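Local coordinates for protein S-adenosylmethionine:tRNA ribosyltransferase-isomerase (Thermotoga maritima, PDB 1VKY) that probably transfers and isomerises the ribose of S-adenosylmethionine onto the 7-aminomethyl group of preQ1-modified tRNA, giving epoxyqueuosine, at residues P34-H44 with H52-Y61; D297-L305 with Y335-I346. One frame throughout, in Å; residues are numbered along the deposited sequence.

Contact 1 (P34-H44 with H52-Y61); sequences PRDASRLMVLH and HRIFREIIEY
Leu40 and Arg53 pair near the open end of the antiparallel beta hairpin 39-44/49-54, which ends one edge of the mixed sheet. Leu40 N donates to Arg53 O at 2.9 Å, and Arg53 N returns a bond to Leu40 O. Past the strand, Phe55 N reaches Ser38 O at 2.8 Å and Arg56 N donates to Asp36 O at 3.0 Å. These two bonds tie the start of the 3-10 segment 55-61 to the turn before strand 39-44.

Apolar side chains meet on the sheet face that carries Leu40 and Val42. Leu40 has CG anti to its backbone N (chi1 177°), which sends CD1 to Phe55 CD1 at 4.0 Å and CD2 to Ile58 CB. Val42 sets CG1 over one face of the Tyr61 ring, 4.2 Å from its centroid, a CH-pi contact. On the other face of the sheet Met41 CE meets the edge of the His52 ring at CE1; His52 ND1 bonds Tyr335 OH.

Polar and charged groups meet at the borders. Arg56 NH2 forms a salt bridge with Asp36 OD1 at 3.1 Å, but the hydrogen bond in it is weak and the carboxylate and guanidinium planes stand 71° apart. Asp36 OD2 is bonded to Thr192. Arg53 NE donates to Tyr61 OH, which also bonds Glu51. Arg39 NH1 bonds Arg333 O. Water 1 bridges the strands, accepting from Arg39 NE at 3.1 Å and donating to Arg53 O at 2.8 Å.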
loop_
_atom_site.group_PDB
_atom_site.type_symbol
_atom_site.label_atom_id
_atom_site.label_comp_id
_atom_site.label_asym_id
_atom_site.label_seq_id
_atom_site.Cartn_x
_atom_site.Cartn_y
_atom_site.Cartn_z
ATOM N N PRO B 34 -6.130 13.856 -5.760
ATOM C CA PRO B 34 -6.645 12.762 -6.622
ATOM C C PRO B 34 -5.512 11.984 -7.335
ATOM O O PRO B 34 -4.396 12.465 -7.427
ATOM C CB PRO B 34 -7.493 13.512 -7.656
ATOM C CG PRO B 34 -6.856 14.851 -7.739
ATOM C CD PRO B 34 -6.395 15.186 -6.332
ATOM N N ARG B 35 -5.811 10.797 -7.813
ATOM C CA ARG B 35 -4.776 9.902 -8.352
ATOM C C ARG B 35 -4.059 10.464 -9.591
ATOM O O ARG B 35 -2.894 10.171 -9.824
ATOM C CB ARG B 35 -5.376 8.544 -8.662
ATOM C CG ARG B 35 -5.911 7.782 -7.448
ATOM C CD ARG B 35 -4.842 7.350 -6.453
ATOM N NE ARG B 35 -5.349 6.352 -5.507
ATOM N N ASP B 36 -4.727 11.326 -10.343
ATOM C CA ASP B 36 -4.145 11.874 -11.557
ATOM C C ASP B 36 -3.434 13.188 -11.356
ATOM O O ASP B 36 -3.123 13.894 -12.314
ATOM C CB ASP B 36 -5.157 11.963 -12.668
ATOM C CG ASP B 36 -6.391 12.736 -12.301
ATOM O OD1 ASP B 36 -6.449 13.376 -11.223
ATOM O OD2 ASP B 36 -7.374 12.727 -13.067
ATOM N N ALA B 37 -3.146 13.482 -10.091
ATOM C CA ALA B 37 -2.326 14.601 -9.731
ATOM C C ALA B 37 -0.937 14.088 -9.429
ATOM O O ALA B 37 -0.067 14.863 -9.056
ATOM C CB ALA B 37 -2.904 15.347 -8.509
ATOM N N SER B 38 -0.690 12.799 -9.642
ATOM C CA SER B 38 0.684 12.292 -9.540
ATOM C C SER B 38 1.547 12.890 -10.680
ATOM O O SER B 38 1.006 13.470 -11.655
ATOM C CB SER B 38 0.677 10.760 -9.544
ATOM O OG SER B 38 0.361 10.288 -10.837
ATOM N N ARG B 39 2.873 12.798 -10.537
ATOM C CA ARG B 39 3.793 13.234 -11.587
ATOM C C ARG B 39 3.785 12.212 -12.718
ATOM O O ARG B 39 3.451 11.051 -12.497
ATOM C CB ARG B 39 5.204 13.412 -11.042
ATOM C CG ARG B 39 5.224 14.422 -9.950
ATOM C CD ARG B 39 6.591 14.703 -9.378
ATOM N NE ARG B 39 7.319 15.510 -10.314
ATOM C CZ ARG B 39 8.490 16.067 -10.078
ATOM N NH1 ARG B 39 9.093 15.908 -8.903
ATOM N NH2 ARG B 39 9.060 16.786 -11.046
ATOM N N LEU B 40 4.048 12.687 -13.936
ATOM C CA LEU B 40 4.164 11.846 -15.134
ATOM C C LEU B 40 5.405 12.298 -15.858
ATOM O O LEU B 40 5.416 13.400 -16.409
ATOM C CB LEU B 40 2.940 12.017 -16.062
ATOM C CG LEU B 40 2.906 11.275 -17.410
ATOM C CD1 LEU B 40 2.825 9.778 -17.197
ATOM C CD2 LEU B 40 1.784 11.714 -18.322
ATOM N N MET B 41 6.425 11.446 -15.891
ATOM C CA MET B 41 7.582 11.663 -16.742
ATOM C C MET B 41 7.274 11.062 -18.121
ATOM O O MET B 41 6.877 9.923 -18.220
ATOM C CB MET B 41 8.830 10.980 -16.179
ATOM C CG MET B 41 10.098 11.358 -16.927
ATOM S SD MET B 41 11.608 10.703 -16.202
ATOM C CE MET B 41 11.716 11.568 -14.654
ATOM N N VAL B 42 7.508 11.844 -19.173
ATOM C CA VAL B 42 7.268 11.402 -20.532
ATOM C C VAL B 42 8.592 11.255 -21.261
ATOM O O VAL B 42 9.365 12.218 -21.364
ATOM C CB VAL B 42 6.354 12.391 -21.281
ATOM C CG1 VAL B 42 6.034 11.879 -22.658
ATOM C CG2 VAL B 42 5.031 12.609 -20.502
ATOM N N LEU B 43 8.785 10.069 -21.824
ATOM C CA LEU B 43 9.948 9.690 -22.599
ATOM C C LEU B 43 9.577 9.507 -24.081
ATOM O O LEU B 43 8.697 8.733 -24.417
ATOM C CB LEU B 43 10.524 8.372 -22.053
ATOM C CG LEU B 43 11.527 8.502 -20.889
ATOM C CD1 LEU B 43 10.985 9.221 -19.752
ATOM C CD2 LEU B 43 11.985 7.150 -20.486
ATOM N N HIS B 44 10.265 10.251 -24.942
ATOM C CA HIS B 44 10.062 10.195 -26.382
ATOM C C HIS B 44 11.258 9.450 -26.964
ATOM O O HIS B 44 12.352 10.002 -27.078
ATOM C CB HIS B 44 9.980 11.610 -26.961
ATOM C CG HIS B 44 8.860 12.445 -26.414
ATOM N ND1 HIS B 44 7.637 12.541 -27.033
ATOM C CD2 HIS B 44 8.790 13.245 -25.320
ATOM C CE1 HIS B 44 6.859 13.362 -26.348
ATOM N NE2 HIS B 44 7.537 13.810 -25.311
ATOM N N HIS B 52 8.616 16.550 -17.958
ATOM C CA HIS B 52 8.133 16.379 -16.587
ATOM C C HIS B 52 6.751 17.020 -16.458
ATOM O O HIS B 52 6.635 18.227 -16.464
ATOM C CB HIS B 52 9.144 17.020 -15.647
ATOM C CG HIS B 52 10.510 16.450 -15.818
ATOM N ND1 HIS B 52 10.875 15.238 -15.282
ATOM C CD2 HIS B 52 11.563 16.874 -16.550
ATOM C CE1 HIS B 52 12.118 14.963 -15.636
ATOM N NE2 HIS B 52 12.556 15.939 -16.409
ATOM N N ARG B 53 5.720 16.179 -16.334
ATOM C CA ARG B 53 4.313 16.591 -16.430
ATOM C C ARG B 53 3.565 16.045 -15.208
ATOM O O ARG B 53 4.200 15.544 -14.271
ATOM C CB ARG B 53 3.697 16.078 -17.741
ATOM C CG ARG B 53 4.450 16.616 -18.966
ATOM C CD ARG B 53 4.245 18.165 -19.196
ATOM N NE ARG B 53 3.402 18.137 -20.326
ATOM C CZ ARG B 53 2.248 18.673 -20.463
ATOM N NH1 ARG B 53 1.722 19.519 -19.614
ATOM N NH2 ARG B 53 1.657 18.427 -21.582
ATOM N N ILE B 54 2.245 16.230 -15.231
ATOM C CA ILE B 54 1.304 15.713 -14.250
ATOM C C ILE B 54 0.410 14.730 -14.966
ATOM O O ILE B 54 0.125 14.920 -16.148
ATOM C CB ILE B 54 0.443 16.874 -13.666
ATOM C CG1 ILE B 54 1.332 17.867 -12.950
ATOM C CG2 ILE B 54 -0.642 16.366 -12.741
ATOM C CD1 ILE B 54 2.225 17.249 -11.935
ATOM N N PHE B 55 -0.057 13.699 -14.254
ATOM C CA PHE B 55 -0.719 12.584 -14.895
ATOM C C PHE B 55 -1.902 12.974 -15.760
ATOM O O PHE B 55 -2.075 12.423 -16.849
ATOM C CB PHE B 55 -1.145 11.476 -13.915
ATOM C CG PHE B 55 -1.403 10.162 -14.621
ATOM C CD1 PHE B 55 -0.373 9.293 -14.872
ATOM C CD2 PHE B 55 -2.655 9.844 -15.082
ATOM C CE1 PHE B 55 -0.608 8.112 -15.567
ATOM C CE2 PHE B 55 -2.893 8.696 -15.766
ATOM C CZ PHE B 55 -1.867 7.823 -16.029
ATOM N N ARG B 56 -2.740 13.885 -15.281
ATOM C CA ARG B 56 -3.956 14.256 -16.033
ATOM C C ARG B 56 -3.631 14.861 -17.400
ATOM O O ARG B 56 -4.465 14.848 -18.298
ATOM C CB ARG B 56 -4.819 15.226 -15.235
ATOM C CG ARG B 56 -4.130 16.541 -14.888
ATOM C CD ARG B 56 -5.014 17.535 -14.116
ATOM N NE ARG B 56 -5.628 16.904 -12.950
ATOM C CZ ARG B 56 -5.274 17.089 -11.676
ATOM N NH1 ARG B 56 -4.285 17.928 -11.329
ATOM N NH2 ARG B 56 -5.930 16.413 -10.733
ATOM N N GLU B 57 -2.401 15.350 -17.566
ATOM C CA GLU B 57 -1.884 15.872 -18.865
ATOM C C GLU B 57 -1.503 14.790 -19.899
ATOM O O GLU B 57 -1.068 15.088 -21.021
ATOM C CB GLU B 57 -0.694 16.790 -18.571
ATOM C CG GLU B 57 -1.120 18.032 -17.810
ATOM C CD GLU B 57 0.024 18.791 -17.161
ATOM O OE1 GLU B 57 1.115 18.246 -16.923
ATOM O OE2 GLU B 57 -0.182 19.966 -16.858
ATOM N N ILE B 58 -1.719 13.520 -19.541
ATOM C CA ILE B 58 -1.533 12.411 -20.484
ATOM C C ILE B 58 -2.379 12.583 -21.708
ATOM O O ILE B 58 -1.961 12.201 -22.787
ATOM C CB ILE B 58 -1.820 11.019 -19.816
ATOM C CG1 ILE B 58 -1.291 9.872 -20.701
ATOM C CG2 ILE B 58 -3.315 10.830 -19.486
ATOM C CD1 ILE B 58 -1.209 8.578 -19.976
ATOM N N ILE B 59 -3.544 13.206 -21.563
ATOM C CA ILE B 59 -4.423 13.436 -22.702
ATOM C C ILE B 59 -3.769 14.243 -23.855
ATOM O O ILE B 59 -4.102 14.070 -25.017
ATOM C CB ILE B 59 -5.693 14.146 -22.201
ATOM C CG1 ILE B 59 -6.783 14.167 -23.280
ATOM C CG2 ILE B 59 -5.371 15.546 -21.681
ATOM C CD1 ILE B 59 -8.163 14.434 -22.688
ATOM N N GLU B 60 -2.825 15.110 -23.524
ATOM C CA GLU B 60 -2.102 15.931 -24.528
ATOM C C GLU B 60 -1.158 15.106 -25.440
ATOM O O GLU B 60 -0.556 15.652 -26.368
ATOM C CB GLU B 60 -1.274 16.990 -23.806
ATOM C CG GLU B 60 -2.143 17.914 -22.979
ATOM C CD GLU B 60 -1.331 18.921 -22.212
ATOM O OE1 GLU B 60 -0.136 19.051 -22.507
ATOM O OE2 GLU B 60 -1.871 19.599 -21.350
ATOM N N TYR B 61 -1.004 13.805 -25.134
ATOM C CA TYR B 61 -0.152 12.905 -25.885
ATOM C C TYR B 61 -0.961 11.884 -26.663
ATOM O O TYR B 61 -0.401 11.104 -27.393
ATOM C CB TYR B 61 0.814 12.179 -24.931
ATOM C CG TYR B 61 1.752 13.148 -24.273
ATOM C CD1 TYR B 61 1.452 13.679 -23.037
ATOM C CD2 TYR B 61 2.888 13.616 -24.946
ATOM C CE1 TYR B 61 2.292 14.601 -22.421
ATOM C CE2 TYR B 61 3.735 14.548 -24.359
ATOM C CZ TYR B 61 3.428 15.043 -23.081
ATOM O OH TYR B 61 4.250 15.964 -22.472
HETATM O O HOH W 1 6.851 15.630 -13.390
#

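Contact 2 (D297-L305 with Y335-I346)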
loop_
_atom_site.group_PDB
_atom_site.type_symbol
_atom_site.label_atom_id
_atom_site.label_comp_id
_atom_site.label_asym_id
_atom_site.label_seq_id
_atom_site.Cartn_x
_atom_site.Cartn_y
_atom_site.Cartn_z
ATOM N N ASP B 297 2.747 -0.071 -28.737
ATOM C CA ASP B 297 3.351 1.145 -29.346
ATOM C C ASP B 297 3.788 2.200 -28.339
ATOM O O ASP B 297 4.625 3.065 -28.638
ATOM C CB ASP B 297 2.389 1.794 -30.333
ATOM C CG ASP B 297 1.901 0.810 -31.383
ATOM O OD1 ASP B 297 2.744 0.126 -31.987
ATOM O OD2 ASP B 297 0.692 0.622 -31.633
ATOM N N ALA B 298 3.204 2.148 -27.154
ATOM C CA ALA B 298 3.482 3.072 -26.067
ATOM C C ALA B 298 3.151 2.415 -24.751
ATOM O O ALA B 298 2.425 1.439 -24.712
ATOM C CB ALA B 298 2.699 4.344 -26.246
ATOM N N LEU B 299 3.677 2.943 -23.646
ATOM C CA LEU B 299 3.592 2.218 -22.365
ATOM C C LEU B 299 3.415 3.217 -21.209
ATOM O O LEU B 299 4.201 4.147 -21.118
ATOM C CB LEU B 299 4.853 1.367 -22.136
ATOM C CG LEU B 299 5.034 0.714 -20.728
ATOM C CD1 LEU B 299 3.857 -0.175 -20.448
ATOM C CD2 LEU B 299 6.250 -0.079 -20.607
ATOM N N VAL B 300 2.358 3.042 -20.396
ATOM C CA VAL B 300 2.250 3.735 -19.078
ATOM C C VAL B 300 2.586 2.745 -17.959
ATOM O O VAL B 300 2.029 1.629 -17.879
ATOM C CB VAL B 300 0.824 4.256 -18.841
ATOM C CG1 VAL B 300 0.706 4.984 -17.533
ATOM C CG2 VAL B 300 0.359 5.116 -19.995
ATOM N N THR B 301 3.476 3.160 -17.076
ATOM C CA THR B 301 3.962 2.291 -16.031
ATOM C C THR B 301 4.513 3.085 -14.834
ATOM O O THR B 301 4.784 4.269 -14.931
ATOM C CB THR B 301 5.034 1.373 -16.619
ATOM O OG1 THR B 301 5.445 0.398 -15.637
ATOM C CG2 THR B 301 6.295 2.150 -16.970
ATOM N N ASN B 302 4.682 2.402 -13.705
ATOM C CA ASN B 302 5.273 3.025 -12.510
ATOM C C ASN B 302 6.772 3.090 -12.611
ATOM O O ASN B 302 7.365 2.642 -13.591
ATOM C CB ASN B 302 4.836 2.263 -11.238
ATOM C CG ASN B 302 3.314 2.347 -10.972
ATOM O OD1 ASN B 302 2.641 3.308 -11.358
ATOM N ND2 ASN B 302 2.787 1.321 -10.317
ATOM N N PHE B 303 7.381 3.737 -11.613
ATOM C CA PHE B 303 8.831 3.723 -11.416
ATOM C C PHE B 303 9.224 2.486 -10.619
ATOM O O PHE B 303 8.754 2.298 -9.505
ATOM C CB PHE B 303 9.272 5.002 -10.725
ATOM C CG PHE B 303 9.343 6.163 -11.645
ATOM C CD1 PHE B 303 8.268 6.942 -11.869
ATOM C CD2 PHE B 303 10.518 6.434 -12.325
ATOM C CE1 PHE B 303 8.354 8.037 -12.728
ATOM C CE2 PHE B 303 10.615 7.476 -13.190
ATOM C CZ PHE B 303 9.530 8.296 -13.391
ATOM N N HIS B 304 10.083 1.645 -11.198
ATOM C CA HIS B 304 10.376 0.338 -10.630
ATOM C C HIS B 304 11.657 0.380 -9.822
ATOM O O HIS B 304 12.419 1.303 -9.934
ATOM C CB HIS B 304 10.418 -0.707 -11.735
ATOM C CG HIS B 304 9.186 -0.687 -12.613
ATOM N ND1 HIS B 304 7.942 -1.048 -12.144
ATOM C CD2 HIS B 304 8.997 -0.262 -13.887
ATOM C CE1 HIS B 304 7.043 -0.885 -13.104
ATOM N NE2 HIS B 304 7.658 -0.409 -14.172
ATOM N N LEU B 305 11.889 -0.644 -9.006
ATOM C CA LEU B 305 12.996 -0.633 -8.074
ATOM C C LEU B 305 14.295 -1.051 -8.759
ATOM O O LEU B 305 14.262 -1.801 -9.776
ATOM C CB LEU B 305 12.639 -1.589 -6.914
ATOM C CG LEU B 305 11.363 -1.275 -6.090
ATOM C CD1 LEU B 305 10.958 -2.447 -5.184
ATOM C CD2 LEU B 305 11.601 -0.009 -5.263
ATOM N N TYR B 335 11.017 12.408 -7.672
ATOM C CA TYR B 335 9.793 11.675 -7.990
ATOM C C TYR B 335 9.574 10.629 -6.899
ATOM O O TYR B 335 10.537 10.165 -6.245
ATOM C CB TYR B 335 9.907 10.933 -9.345
ATOM C CG TYR B 335 9.602 11.762 -10.562
ATOM C CD1 TYR B 335 10.402 12.837 -10.920
ATOM C CD2 TYR B 335 8.495 11.461 -11.380
ATOM C CE1 TYR B 335 10.121 13.603 -12.082
ATOM C CE2 TYR B 335 8.215 12.207 -12.534
ATOM C CZ TYR B 335 9.022 13.282 -12.877
ATOM O OH TYR B 335 8.706 13.995 -14.051
ATOM N N ARG B 336 8.343 10.175 -6.793
ATOM C CA ARG B 336 8.023 9.053 -5.933
ATOM C C ARG B 336 7.924 7.755 -6.725
ATOM O O ARG B 336 7.396 7.738 -7.866
ATOM C CB ARG B 336 6.721 9.307 -5.213
ATOM C CG ARG B 336 6.714 10.544 -4.305
ATOM C CD ARG B 336 5.303 10.911 -3.852
ATOM N NE ARG B 336 4.386 10.867 -4.996
ATOM C CZ ARG B 336 3.305 10.086 -5.132
ATOM N NH1 ARG B 336 2.903 9.244 -4.155
ATOM N NH2 ARG B 336 2.609 10.169 -6.280
ATOM N N PHE B 337 8.415 6.682 -6.096
ATOM C CA PHE B 337 8.651 5.397 -6.735
ATOM C C PHE B 337 7.768 4.292 -6.177
ATOM O O PHE B 337 7.192 4.393 -5.091
ATOM C CB PHE B 337 10.107 4.993 -6.562
ATOM C CG PHE B 337 11.057 5.799 -7.383
ATOM C CD1 PHE B 337 11.267 7.125 -7.114
ATOM C CD2 PHE B 337 11.804 5.201 -8.366
ATOM C CE1 PHE B 337 12.145 7.857 -7.850
ATOM C CE2 PHE B 337 12.697 5.945 -9.124
ATOM C CZ PHE B 337 12.856 7.261 -8.866
ATOM N N PHE B 338 7.672 3.236 -6.962
ATOM C CA PHE B 338 6.975 2.019 -6.607
ATOM C C PHE B 338 5.486 2.188 -6.740
ATOM O O PHE B 338 5.011 3.091 -7.425
ATOM C CB PHE B 338 7.484 1.501 -5.226
ATOM C CG PHE B 338 7.292 0.046 -4.989
ATOM C CD1 PHE B 338 7.685 -0.889 -5.925
ATOM C CD2 PHE B 338 6.684 -0.400 -3.831
ATOM C CE1 PHE B 338 7.499 -2.229 -5.689
ATOM C CE2 PHE B 338 6.506 -1.749 -3.597
ATOM C CZ PHE B 338 6.911 -2.653 -4.509
ATOM N N SER B 339 4.750 1.219 -6.202
ATOM C CA SER B 339 3.341 1.040 -6.461
ATOM C C SER B 339 2.399 2.227 -6.223
ATOM O O SER B 339 1.341 2.305 -6.884
ATOM C CB SER B 339 2.861 -0.181 -5.649
ATOM O OG SER B 339 3.547 -1.358 -6.117
ATOM N N PHE B 340 2.724 3.107 -5.275
ATOM C CA PHE B 340 1.859 4.241 -4.932
ATOM C C PHE B 340 2.475 5.549 -5.349
ATOM O O PHE B 340 1.932 6.624 -5.021
ATOM C CB PHE B 340 1.537 4.247 -3.419
ATOM C CG PHE B 340 0.933 2.961 -2.980
ATOM C CD1 PHE B 340 1.693 2.014 -2.315
ATOM C CD2 PHE B 340 -0.345 2.615 -3.420
ATOM C CE1 PHE B 340 1.164 0.765 -2.011
ATOM C CE2 PHE B 340 -0.893 1.382 -3.112
ATOM C CZ PHE B 340 -0.133 0.446 -2.405
ATOM N N GLY B 341 3.553 5.452 -6.137
ATOM C CA GLY B 341 4.302 6.611 -6.628
ATOM C C GLY B 341 3.828 7.172 -7.943
ATOM O O GLY B 341 2.676 7.033 -8.330
ATOM N N ASP B 342 4.760 7.798 -8.639
ATOM C CA ASP B 342 4.454 8.531 -9.830
ATOM C C ASP B 342 4.456 7.572 -11.054
ATOM O O ASP B 342 4.653 6.358 -10.910
ATOM C CB ASP B 342 5.472 9.662 -10.003
ATOM C CG ASP B 342 5.339 10.704 -8.930
ATOM O OD1 ASP B 342 4.194 11.069 -8.620
ATOM O OD2 ASP B 342 6.322 11.203 -8.367
ATOM N N ALA B 343 4.221 8.136 -12.228
ATOM C CA ALA B 343 4.147 7.372 -13.475
ATOM C C ALA B 343 5.108 7.871 -14.567
ATOM O O ALA B 343 5.577 9.004 -14.544
ATOM C CB ALA B 343 2.771 7.409 -14.010
ATOM N N MET B 344 5.353 6.977 -15.530
ATOM C CA MET B 344 6.135 7.229 -16.751
ATOM C C MET B 344 5.283 6.823 -17.965
ATOM O O MET B 344 4.629 5.763 -17.937
ATOM C CB MET B 344 7.394 6.370 -16.693
ATOM C CG MET B 344 8.282 6.450 -17.887
ATOM S SD MET B 344 9.746 5.427 -17.658
ATOM C CE MET B 344 10.819 6.543 -16.686
ATOM N N LEU B 345 5.261 7.695 -18.978
ATOM C CA LEU B 345 4.729 7.416 -20.328
ATOM C C LEU B 345 5.911 7.361 -21.285
ATOM O O LEU B 345 6.684 8.334 -21.398
ATOM C CB LEU B 345 3.791 8.530 -20.805
ATOM C CG LEU B 345 3.266 8.494 -22.245
ATOM C CD1 LEU B 345 2.494 7.212 -22.547
ATOM C CD2 LEU B 345 2.415 9.726 -22.570
ATOM N N ILE B 346 6.059 6.217 -21.939
ATOM C CA ILE B 346 7.067 6.020 -22.940
ATOM C C ILE B 346 6.378 5.930 -24.271
ATOM O O ILE B 346 5.573 5.032 -24.478
ATOM C CB ILE B 346 7.877 4.774 -22.688
ATOM C CG1 ILE B 346 8.455 4.799 -21.271
ATOM C CG2 ILE B 346 9.018 4.706 -23.742
ATOM C CD1 ILE B 346 8.600 3.508 -20.677
HETATM O O HOH W 2 6.037 4.815 -9.207
#
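Phe303 fills the apolar centre, wedged among Tyr335, Phe337 and Met344. Its ring turns its edge toward the face of Phe337. This is an edge-to-face pair with centroids 5.1 Å apart. Tyr335 meets the ring obliquely, CD2 lying 3.7 Å from Phe303 CE1. Met344 is extended to its sulfur and then bends (chi3 -83°). Its CE touches Phe303 CE2 at 3.6 Å, and its SD lies 5.5 Å from the ring centroid, an oblique Met-aromatic contact. Ala330 and Tyr327 of helix 320-332 also pack on this cluster.

Outward along the chain, strands 298-302 and 343-346 run antiparallel inside the mixed sheet. Leu299 pairs with Ile346 and Thr301 with Met344, each through two backbone hydrogen bonds. Val300 CG2 touches Leu345 CD1 on the face that also carries Leu40. Past the strands, Leu305 CD1 packs on Phe338 CE1 at 3.5 Å, near Ile27 and Gln29 of the second subunit.

The polar edge is the turn 338-341, closed by Gly341 N to Phe338 O, and its surroundings. Phe338 N donates to Phe303 O at 2.9 Å. Water 2 accepts from Phe303 N at 3.0 Å and lies 2.7 Å from both Phe338 O and Asp342 O. Asp342 grips Arg336 twice: OD2 takes the backbone N, and OD1 forms a salt bridge with NH2. Both donors come from above the carboxylate plane. OD1 also accepts from Arg39 N of strand 39-44. The chemistry therefore divides: aromatic side chains pack at the centre, while the buried carboxylate and water 2 meet backbone N-H groups beside them.

Contacts 1 and 2 are about 10 Å apart between centres and share one mixed sheet. Strand 39-44 of contact 1 runs parallel to strand 343-346 of contact 2, so four strands stand in the order 49-54, 39-44, 343-346, 298-302. Leu43 N lies 2.8 Å from Leu345 O, a probable hydrogen bond. At the other end Tyr335 joins both: its OH is 2.8 Å from His52 ND1, Met41 CE packs on its ring, and Arg39 makes a cation-pi contact with it. His190 bonds Ser38 of contact 1 and Asn302 of contact 2. Close by, an unidentified molecule, probably from the crystallisation liquor, bonds Thr301 OG1 and Asn302 N; such molecules often mark pockets.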